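Local coordinates for phosphoserine aminotransferase SerC (Cytophaga hutchinsonii ATCC 33406, PDB 3FFR), which probably catalyses the pyridoxal-phosphate-dependent transamination that yields 3-phosphoserine in serine biosynthesis, with its cofactor held as an internal aldimine, at residues I267-Y281 / N341-V354. Residues are numbered along the deposited sequence; the frame is centred on the assembly and turned at random.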
ATOM      1  N   ILE A 267      15.625 -16.361 -17.491  1.00 28.00           N
ATOM      2  CA  ILE A 267      15.902 -15.058 -16.874  1.00 27.22           C
ATOM      3  C   ILE A 267      17.181 -15.171 -16.026  1.00 28.77           C
ATOM      4  O   ILE A 267      18.019 -14.276 -15.997  1.00 27.61           O
ATOM      5  CB  ILE A 267      14.695 -14.535 -16.083  1.00 27.52           C
ATOM      6  CG1 ILE A 267      13.563 -14.241 -17.065  1.00 27.81           C
ATOM      7  CG2 ILE A 267      15.008 -13.245 -15.329  1.00 26.65           C
ATOM      8  CD1 ILE A 267      12.229 -13.896 -16.471  1.00 26.46           C
ATOM      9  N   ARG A 268      17.303 -16.284 -15.321  1.00 28.62           N
ATOM     10  CA  ARG A 268      18.494 -16.538 -14.496  1.00 27.81           C
ATOM     11  C   ARG A 268      19.782 -16.500 -15.315  1.00 29.12           C
ATOM     12  O   ARG A 268      20.784 -15.936 -14.902  1.00 28.46           O
ATOM     13  CB  ARG A 268      18.390 -17.871 -13.757  1.00 28.22           C
ATOM     14  CG  ARG A 268      17.429 -17.825 -12.600  1.00 29.10           C
ATOM     15  CD  ARG A 268      17.139 -19.180 -11.925  1.00 30.94           C
ATOM     16  NE  ARG A 268      16.081 -19.012 -10.934  1.00 27.75           N
ATOM     17  CZ  ARG A 268      14.905 -19.612 -10.937  1.00 32.81           C
ATOM     18  NH1 ARG A 268      14.607 -20.540 -11.822  1.00 31.18           N
ATOM     19  NH2 ARG A 268      14.040 -19.289 -10.001  1.00 30.61           N
ATOM     20  N   LYS A 269      19.731 -17.111 -16.486  1.00 28.15           N
ATOM     21  CA  LYS A 269      20.889 -17.127 -17.382  1.00 28.87           C
ATOM     22  C   LYS A 269      21.231 -15.724 -17.863  1.00 28.76           C
ATOM     23  O   LYS A 269      22.418 -15.366 -18.012  1.00 28.75           O
ATOM     24  CB  LYS A 269      20.638 -18.074 -18.568  1.00 30.22           C
ATOM     25  CG  LYS A 269      20.606 -19.547 -18.152  1.00 38.66           C
ATOM     26  CD  LYS A 269      20.381 -20.489 -19.360  1.00 49.16           C
ATOM     27  N   GLN A 270      20.184 -14.952 -18.104  1.00 29.75           N
ATOM     28  CA  GLN A 270      20.315 -13.564 -18.594  1.00 27.84           C
ATOM     29  C   GLN A 270      20.945 -12.714 -17.485  1.00 27.75           C
ATOM     30  O   GLN A 270      21.809 -11.868 -17.716  1.00 28.61           O
ATOM     31  CB  GLN A 270      18.985 -13.025 -19.090  1.00 28.99           C
ATOM     32  CG  GLN A 270      18.587 -13.627 -20.412  1.00 28.50           C
ATOM     33  CD  GLN A 270      17.190 -13.305 -20.876  1.00 35.59           C
ATOM     34  OE1 GLN A 270      16.359 -12.798 -20.123  1.00 32.90           O
ATOM     35  NE2 GLN A 270      16.899 -13.656 -22.125  1.00 33.97           N
ATOM     36  N   THR A 271      20.469 -12.946 -16.272  1.00 26.60           N
ATOM     37  CA  THR A 271      20.999 -12.265 -15.087  1.00 26.23           C
ATOM     38  C   THR A 271      22.516 -12.557 -14.951  1.00 27.99           C
ATOM     39  O   THR A 271      23.348 -11.671 -14.767  1.00 29.18           O
ATOM     40  CB  THR A 271      20.215 -12.712 -13.812  1.00 27.10           C
ATOM     41  OG1 THR A 271      18.834 -12.271 -13.914  1.00 25.53           O
ATOM     42  CG2 THR A 271      20.892 -12.199 -12.523  1.00 27.39           C
ATOM     43  N   GLU A 272      22.855 -13.814 -15.094  1.00 28.22           N
ATOM     44  CA  GLU A 272      24.259 -14.270 -14.963  1.00 28.37           C
ATOM     45  C   GLU A 272      25.152 -13.701 -16.061  1.00 29.88           C
ATOM     46  O   GLU A 272      26.297 -13.306 -15.826  1.00 29.54           O
ATOM     47  CB  GLU A 272      24.318 -15.788 -14.933  1.00 27.72           C
ATOM     48  CG  GLU A 272      23.842 -16.327 -13.613  1.00 28.99           C
ATOM     49  CD  GLU A 272      23.372 -17.744 -13.618  1.00 38.64           C
ATOM     50  OE1 GLU A 272      23.378 -18.409 -14.692  1.00 37.82           O
ATOM     51  OE2 GLU A 272      22.991 -18.199 -12.517  1.00 36.70           O
ATOM     52  N   GLU A 273      24.619 -13.611 -17.264  1.00 29.42           N
ATOM     53  CA  GLU A 273      25.407 -13.081 -18.381  1.00 30.38           C
ATOM     54  C   GLU A 273      25.754 -11.590 -18.180  1.00 31.07           C
ATOM     55  O   GLU A 273      26.868 -11.139 -18.476  1.00 30.34           O
ATOM     56  CB  GLU A 273      24.633 -13.273 -19.676  1.00 29.47           C
ATOM     57  CG  GLU A 273      25.368 -12.868 -20.883  1.00 36.37           C
ATOM     58  CD  GLU A 273      24.577 -13.141 -22.139  1.00 49.84           C
ATOM     59  OE1 GLU A 273      23.323 -13.316 -22.028  1.00 58.64           O
ATOM     60  OE2 GLU A 273      25.217 -13.131 -23.220  1.00 51.29           O
ATOM     61  N   LYS A 274      24.778 -10.835 -17.686  1.00 27.33           N
ATOM     62  CA  LYS A 274      24.989  -9.414 -17.372  1.00 27.65           C
ATOM     63  C   LYS A 274      25.951  -9.228 -16.211  1.00 28.22           C
ATOM     64  O   LYS A 274      26.829  -8.358 -16.238  1.00 28.23           O
ATOM     65  CB  LYS A 274      23.676  -8.699 -17.046  1.00 28.00           C
ATOM     66  CG  LYS A 274      22.816  -8.452 -18.264  1.00 30.08           C
ATOM     67  CD  LYS A 274      21.498  -7.826 -17.901  1.00 28.69           C
ATOM     68  CE  LYS A 274      20.499  -8.857 -17.411  1.00 26.48           C
ATOM     69  NZ  LYS A 274      19.408  -8.239 -16.563  1.00 27.53           N
ATOM     70  N   ALA A 275      25.808 -10.070 -15.199  1.00 26.42           N
ATOM     71  CA  ALA A 275      26.681  -9.979 -14.009  1.00 27.38           C
ATOM     72  C   ALA A 275      28.135 -10.241 -14.427  1.00 30.73           C
ATOM     73  O   ALA A 275      29.077  -9.582 -13.971  1.00 29.93           O
ATOM     74  CB  ALA A 275      26.230 -10.984 -12.903  1.00 26.21           C
ATOM     75  N   ALA A 276      28.293 -11.183 -15.347  1.00 28.65           N
ATOM     76  CA  ALA A 276      29.630 -11.571 -15.806  1.00 29.65           C
ATOM     77  C   ALA A 276      30.305 -10.404 -16.537  1.00 30.58           C
ATOM     78  O   ALA A 276      31.517 -10.162 -16.401  1.00 31.51           O
ATOM     79  CB  ALA A 276      29.559 -12.835 -16.673  1.00 30.32           C
ATOM     80  N   LEU A 277      29.529  -9.675 -17.310  1.00 30.21           N
ATOM     81  CA  LEU A 277      30.058  -8.500 -18.041  1.00 30.01           C
ATOM     82  C   LEU A 277      30.603  -7.467 -17.060  1.00 30.10           C
ATOM     83  O   LEU A 277      31.713  -6.939 -17.208  1.00 30.15           O
ATOM     84  CB  LEU A 277      28.990  -7.811 -18.892  1.00 33.27           C
ATOM     85  CG  LEU A 277      28.589  -8.388 -20.230  1.00 39.80           C
ATOM     86  CD1 LEU A 277      27.544  -7.448 -20.886  1.00 37.06           C
ATOM     87  CD2 LEU A 277      29.839  -8.539 -21.133  1.00 41.90           C
ATOM     88  N   ILE A 278      29.785  -7.203 -16.042  1.00 27.83           N
ATOM     89  CA  ILE A 278      30.097  -6.217 -15.014  1.00 27.17           C
ATOM     90  C   ILE A 278      31.295  -6.648 -14.184  1.00 27.46           C
ATOM     91  O   ILE A 278      32.251  -5.881 -13.970  1.00 27.84           O
ATOM     92  CB  ILE A 278      28.865  -5.909 -14.081  1.00 26.59           C
ATOM     93  CG1 ILE A 278      27.714  -5.271 -14.867  1.00 28.56           C
ATOM     94  CG2 ILE A 278      29.299  -5.048 -12.855  1.00 25.64           C
ATOM     95  CD1 ILE A 278      26.352  -5.266 -14.105  1.00 25.51           C
ATOM     96  N   ASN A 279      31.274  -7.910 -13.768  1.00 25.47           N
ATOM     97  CA  ASN A 279      32.302  -8.427 -12.869  1.00 27.30           C
ATOM     98  C   ASN A 279      33.649  -8.556 -13.578  1.00 25.77           C
ATOM     99  O   ASN A 279      34.698  -8.347 -12.986  1.00 27.91           O
ATOM    100  CB  ASN A 279      31.835  -9.729 -12.205  1.00 29.63           C
ATOM    101  CG  ASN A 279      30.729  -9.478 -11.204  1.00 30.38           C
ATOM    102  OD1 ASN A 279      30.700  -8.414 -10.565  1.00 28.86           O
ATOM    103  ND2 ASN A 279      29.824 -10.462 -11.027  1.00 29.53           N
ATOM    104  N   THR A 280      33.598  -8.885 -14.850  1.00 26.96           N
ATOM    105  CA  THR A 280      34.831  -9.004 -15.647  1.00 26.97           C
ATOM    106  C   THR A 280      35.547  -7.651 -15.694  1.00 27.68           C
ATOM    107  O   THR A 280      36.783  -7.562 -15.628  1.00 27.60           O
ATOM    108  CB  THR A 280      34.528  -9.520 -17.077  1.00 28.78           C
ATOM    109  OG1 THR A 280      34.079 -10.887 -16.980  1.00 29.94           O
ATOM    110  CG2 THR A 280      35.817  -9.475 -17.960  1.00 30.46           C
ATOM    111  N   TYR A 281      34.738  -6.603 -15.780  1.00 27.68           N
ATOM    112  CA  TYR A 281      35.246  -5.225 -15.824  1.00 26.95           C
ATOM    113  C   TYR A 281      35.822  -4.874 -14.464  1.00 28.79           C
ATOM    114  O   TYR A 281      36.936  -4.360 -14.354  1.00 28.04           O
ATOM    115  CB  TYR A 281      34.172  -4.232 -16.248  1.00 27.76           C
ATOM    116  CG  TYR A 281      34.459  -2.771 -15.896  1.00 29.01           C
ATOM    117  CD1 TYR A 281      35.580  -2.121 -16.394  1.00 31.39           C
ATOM    118  CD2 TYR A 281      33.579  -2.042 -15.067  1.00 31.56           C
ATOM    119  CE1 TYR A 281      35.836  -0.802 -16.093  1.00 32.14           C
ATOM    120  CE2 TYR A 281      33.829  -0.738 -14.751  1.00 29.24           C
ATOM    121  CZ  TYR A 281      34.969  -0.117 -15.264  1.00 31.84           C
ATOM    122  OH  TYR A 281      35.214   1.211 -14.965  1.00 31.24           O
ATOM    123  N   ASN A 341      21.146  -5.138 -11.410  1.00 26.67           N
ATOM    124  CA  ASN A 341      21.122  -6.048 -12.561  1.00 25.52           C
ATOM    125  C   ASN A 341      19.844  -6.851 -12.457  1.00 28.38           C
ATOM    126  O   ASN A 341      19.825  -7.967 -11.957  1.00 27.70           O
ATOM    127  CB  ASN A 341      22.350  -6.973 -12.562  1.00 26.11           C
ATOM    128  CG  ASN A 341      22.249  -8.120 -13.588  1.00 27.38           C
ATOM    129  OD1 ASN A 341      21.612  -7.986 -14.664  1.00 26.86           O
ATOM    130  ND2 ASN A 341      22.886  -9.239 -13.275  1.00 25.94           N
ATOM    131  N   PHE A 342      18.766  -6.212 -12.891  1.00 27.96           N
ATOM    132  CA  PHE A 342      17.401  -6.758 -12.790  1.00 27.11           C
ATOM    133  C   PHE A 342      16.878  -7.187 -14.185  1.00 28.52           C
ATOM    134  O   PHE A 342      17.450  -6.761 -15.220  1.00 27.86           O
ATOM    135  CB  PHE A 342      16.448  -5.724 -12.191  1.00 27.69           C
ATOM    136  CG  PHE A 342      16.813  -5.254 -10.788  1.00 25.04           C
ATOM    137  CD1 PHE A 342      17.599  -6.018  -9.973  1.00 26.35           C
ATOM    138  CD2 PHE A 342      16.247  -4.089 -10.266  1.00 26.89           C
ATOM    139  CE1 PHE A 342      17.887  -5.622  -8.683  1.00 31.16           C
ATOM    140  CE2 PHE A 342      16.518  -3.696  -8.977  1.00 29.52           C
ATOM    141  CZ  PHE A 342      17.355  -4.485  -8.189  1.00 26.56           C
ATOM    142  N   PRO A 343      15.780  -7.979 -14.233  1.00 27.55           N
ATOM    143  CA  PRO A 343      15.286  -8.403 -15.560  1.00 27.33           C
ATOM    144  C   PRO A 343      15.001  -7.254 -16.496  1.00 28.54           C
ATOM    145  O   PRO A 343      15.121  -7.405 -17.719  1.00 31.27           O
ATOM    146  CB  PRO A 343      14.039  -9.223 -15.216  1.00 27.18           C
ATOM    147  CG  PRO A 343      14.431  -9.864 -13.877  1.00 29.61           C
ATOM    148  CD  PRO A 343      15.140  -8.750 -13.148  1.00 25.80           C
ATOM    149  N   ALA A 344      14.654  -6.105 -15.925  1.00 28.10           N
ATOM    150  CA  ALA A 344      14.336  -4.885 -16.715  1.00 28.04           C
ATOM    151  C   ALA A 344      15.511  -4.346 -17.461  1.00 30.55           C
ATOM    152  O   ALA A 344      15.359  -3.589 -18.434  1.00 29.31           O
ATOM    153  CB  ALA A 344      13.773  -3.767 -15.830  1.00 27.75           C
ATOM    154  N   HIS A 345      16.694  -4.704 -16.984  1.00 28.23           N
ATOM    155  CA  HIS A 345      17.944  -4.242 -17.624  1.00 29.57           C
ATOM    156  C   HIS A 345      18.362  -5.254 -18.674  1.00 30.32           C
ATOM    157  O   HIS A 345      18.522  -6.431 -18.383  1.00 29.68           O
ATOM    158  CB  HIS A 345      19.057  -4.083 -16.578  1.00 30.04           C
ATOM    159  CG  HIS A 345      18.698  -3.143 -15.469  1.00 28.33           C
ATOM    160  ND1 HIS A 345      18.416  -3.569 -14.189  1.00 26.44           N
ATOM    161  CD2 HIS A 345      18.556  -1.794 -15.459  1.00 31.39           C
ATOM    162  CE1 HIS A 345      18.090  -2.522 -13.445  1.00 31.63           C
ATOM    163  NE2 HIS A 345      18.168  -1.434 -14.190  1.00 29.56           N
ATOM    164  N   SER A 346      18.484  -4.804 -19.914  1.00 31.00           N
ATOM    165  CA  SER A 346      18.880  -5.714 -20.985  1.00 30.93           C
ATOM    166  C   SER A 346      20.380  -5.845 -21.078  1.00 30.82           C
ATOM    167  O   SER A 346      21.152  -5.020 -20.583  1.00 30.14           O
ATOM    168  CB  SER A 346      18.386  -5.230 -22.340  1.00 31.71           C
ATOM    169  OG  SER A 346      19.020  -3.998 -22.665  1.00 30.85           O
ATOM    170  N   LEU A 347      20.756  -6.894 -21.773  1.00 29.20           N
ATOM    171  CA  LEU A 347      22.161  -7.183 -22.049  1.00 32.28           C
ATOM    172  C   LEU A 347      22.786  -5.991 -22.763  1.00 33.76           C
ATOM    173  O   LEU A 347      23.905  -5.564 -22.442  1.00 32.31           O
ATOM    174  CB  LEU A 347      22.282  -8.437 -22.903  1.00 33.72           C
ATOM    175  CG  LEU A 347      23.714  -8.900 -23.226  1.00 38.96           C
ATOM    176  CD1 LEU A 347      24.464  -9.218 -21.943  1.00 34.99           C
ATOM    177  CD2 LEU A 347      23.678 -10.120 -24.150  1.00 39.89           C
ATOM    178  N   GLU A 348      22.034  -5.404 -23.689  1.00 33.55           N
ATOM    179  CA  GLU A 348      22.611  -4.300 -24.457  0.50 33.79           C
ATOM    180  C   GLU A 348      22.800  -3.086 -23.582  1.00 32.60           C
ATOM    181  O   GLU A 348      23.795  -2.389 -23.734  1.00 31.06           O
ATOM    182  CB  GLU A 348      21.840  -3.955 -25.734  0.50 34.35           C
ATOM    183  CG  GLU A 348      22.513  -2.815 -26.530  0.50 41.14           C
ATOM    184  CD  GLU A 348      24.040  -2.970 -26.694  0.50 44.25           C
ATOM    185  OE1 GLU A 348      24.523  -4.035 -27.165  0.50 47.98           O
ATOM    186  OE2 GLU A 348      24.771  -1.999 -26.366  0.50 40.38           O
ATOM    187  N   GLN A 349      21.871  -2.866 -22.659  1.00 31.70           N
ATOM    188  CA  GLN A 349      21.976  -1.738 -21.725  1.00 29.09           C
ATOM    189  C   GLN A 349      23.214  -1.904 -20.817  1.00 29.67           C
ATOM    190  O   GLN A 349      23.976  -0.963 -20.598  1.00 29.84           O
ATOM    191  CB  GLN A 349      20.711  -1.596 -20.878  1.00 28.94           C
ATOM    192  CG  GLN A 349      19.526  -1.026 -21.675  1.00 28.72           C
ATOM    193  CD  GLN A 349      18.203  -1.098 -20.928  1.00 33.96           C
ATOM    194  OE1 GLN A 349      17.979  -2.019 -20.153  1.00 33.16           O
ATOM    195  NE2 GLN A 349      17.295  -0.145 -21.207  1.00 30.06           N
ATOM    196  N   VAL A 350      23.421  -3.120 -20.321  1.00 29.47           N
ATOM    197  CA  VAL A 350      24.552  -3.400 -19.429  1.00 28.58           C
ATOM    198  C   VAL A 350      25.866  -3.266 -20.208  1.00 31.75           C
ATOM    199  O   VAL A 350      26.860  -2.725 -19.709  1.00 31.27           O
ATOM    200  CB  VAL A 350      24.426  -4.768 -18.718  1.00 28.16           C
ATOM    201  CG1 VAL A 350      25.699  -5.123 -17.980  1.00 29.94           C
ATOM    202  CG2 VAL A 350      23.247  -4.717 -17.717  1.00 25.49           C
ATOM    203  N   HIS A 351      25.837  -3.744 -21.442  1.00 30.41           N
ATOM    204  CA  HIS A 351      26.989  -3.635 -22.311  0.50 30.98           C
ATOM    205  C   HIS A 351      27.357  -2.170 -22.490  1.00 31.89           C
ATOM    206  O   HIS A 351      28.532  -1.808 -22.458  1.00 32.43           O
ATOM    207  CB  HIS A 351      26.729  -4.283 -23.670  0.50 30.91           C
ATOM    208  CG  HIS A 351      27.958  -4.393 -24.518  0.50 31.22           C
ATOM    209  ND1 HIS A 351      28.364  -3.392 -25.370  0.50 33.64           N
ATOM    210  CD2 HIS A 351      28.882  -5.375 -24.625  0.50 32.63           C
ATOM    211  CE1 HIS A 351      29.480  -3.753 -25.975  0.50 27.88           C
ATOM    212  NE2 HIS A 351      29.819  -4.950 -25.536  0.50 32.38           N
ATOM    213  N   LYS A 352      26.351  -1.339 -22.697  1.00 29.94           N
ATOM    214  CA  LYS A 352      26.582   0.102 -22.873  1.00 28.94           C
ATOM    215  C   LYS A 352      27.149   0.707 -21.608  1.00 30.20           C
ATOM    216  O   LYS A 352      28.089   1.504 -21.642  1.00 28.14           O
ATOM    217  CB  LYS A 352      25.329   0.859 -23.291  1.00 31.24           C
ATOM    218  CG  LYS A 352      25.553   2.377 -23.430  1.00 32.95           C
ATOM    219  CD  LYS A 352      24.250   3.114 -23.765  1.00 35.21           C
ATOM    220  CE  LYS A 352      24.446   4.649 -23.914  1.00 38.88           C
ATOM    221  NZ  LYS A 352      23.163   5.396 -24.138  1.00 36.06           N
ATOM    222  N   LEU A 353      26.604   0.280 -20.473  1.00 30.12           N
ATOM    223  CA  LEU A 353      27.097   0.769 -19.183  1.00 27.55           C
ATOM    224  C   LEU A 353      28.579   0.410 -18.988  1.00 30.07           C
ATOM    225  O   LEU A 353      29.401   1.271 -18.652  1.00 30.98           O
ATOM    226  CB  LEU A 353      26.282   0.194 -18.003  1.00 28.93           C
ATOM    227  CG  LEU A 353      26.794   0.586 -16.607  1.00 28.97           C
ATOM    228  CD1 LEU A 353      26.650   2.061 -16.285  1.00 30.93           C
ATOM    229  CD2 LEU A 353      26.026  -0.275 -15.538  1.00 31.80           C
ATOM    230  N   VAL A 354      28.904  -0.861 -19.212  1.00 28.42           N
ATOM    231  CA  VAL A 354      30.277  -1.344 -18.972  1.00 28.32           C
ATOM    232  C   VAL A 354      31.262  -0.669 -19.939  1.00 29.47           C
ATOM    233  O   VAL A 354      32.366  -0.259 -19.564  1.00 31.51           O
ATOM    234  CB  VAL A 354      30.370  -2.884 -19.016  1.00 30.65           C
ATOM    235  CG1 VAL A 354      31.842  -3.367 -18.994  1.00 27.25           C
ATOM    236  CG2 VAL A 354      29.597  -3.483 -17.824  1.00 28.09           C
TER
HETATM  237  O   HOH W   1      18.113 -10.078 -12.268  1.00 27.42           O
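Lys274 NZ donates to the backbone oxygen of His345 over 2.7 Å and, more weakly, to Asn341 OD1. It serves the loop between strand 336-340 and helix 347-360, in the small domain of an aminotransferase of PLP fold type I, where segments 267-281 and 347-354 run nearly parallel (4°), packed on the five-stranded sheet. A long lysine suits this place: its methylenes lie against Val350, CD 3.6 Å from CG2, and the bend at chi3 (-81°) brings the ammonium to the Phe342-His345 turn, where Phe342 O is also near but poorly aligned for a bond; these oxygens probably stabilise its charge. Asn341, with CG anti to its backbone nitrogen (chi1 169°), uses both ends of its amide: while OD1 faces the lysine, ND2 gives a nearly straight bond of 2.9 Å to Thr271 O, which also accepts from Ala275 N. ND2 donates to Met300 O as well, joining helix 264-284 to the chain just before strand 302-307. Toward the C-terminal ends of the segments, branched aliphatics fill the interface; Ile278 CG1 sits 3.7 Å from Val350 CG1 and also touches Val354. Ser346 suits the N-cap because its short hydroxyl accepts from Gln349 N while Gln349 OE1 takes Ser346 N, a capping box. Toward the start of segment 267-281, Ile267 CG2 packs on Pro343 CG, and a water bonded to Thr271 OG1 donates to Asn341 O at 2.7 Å.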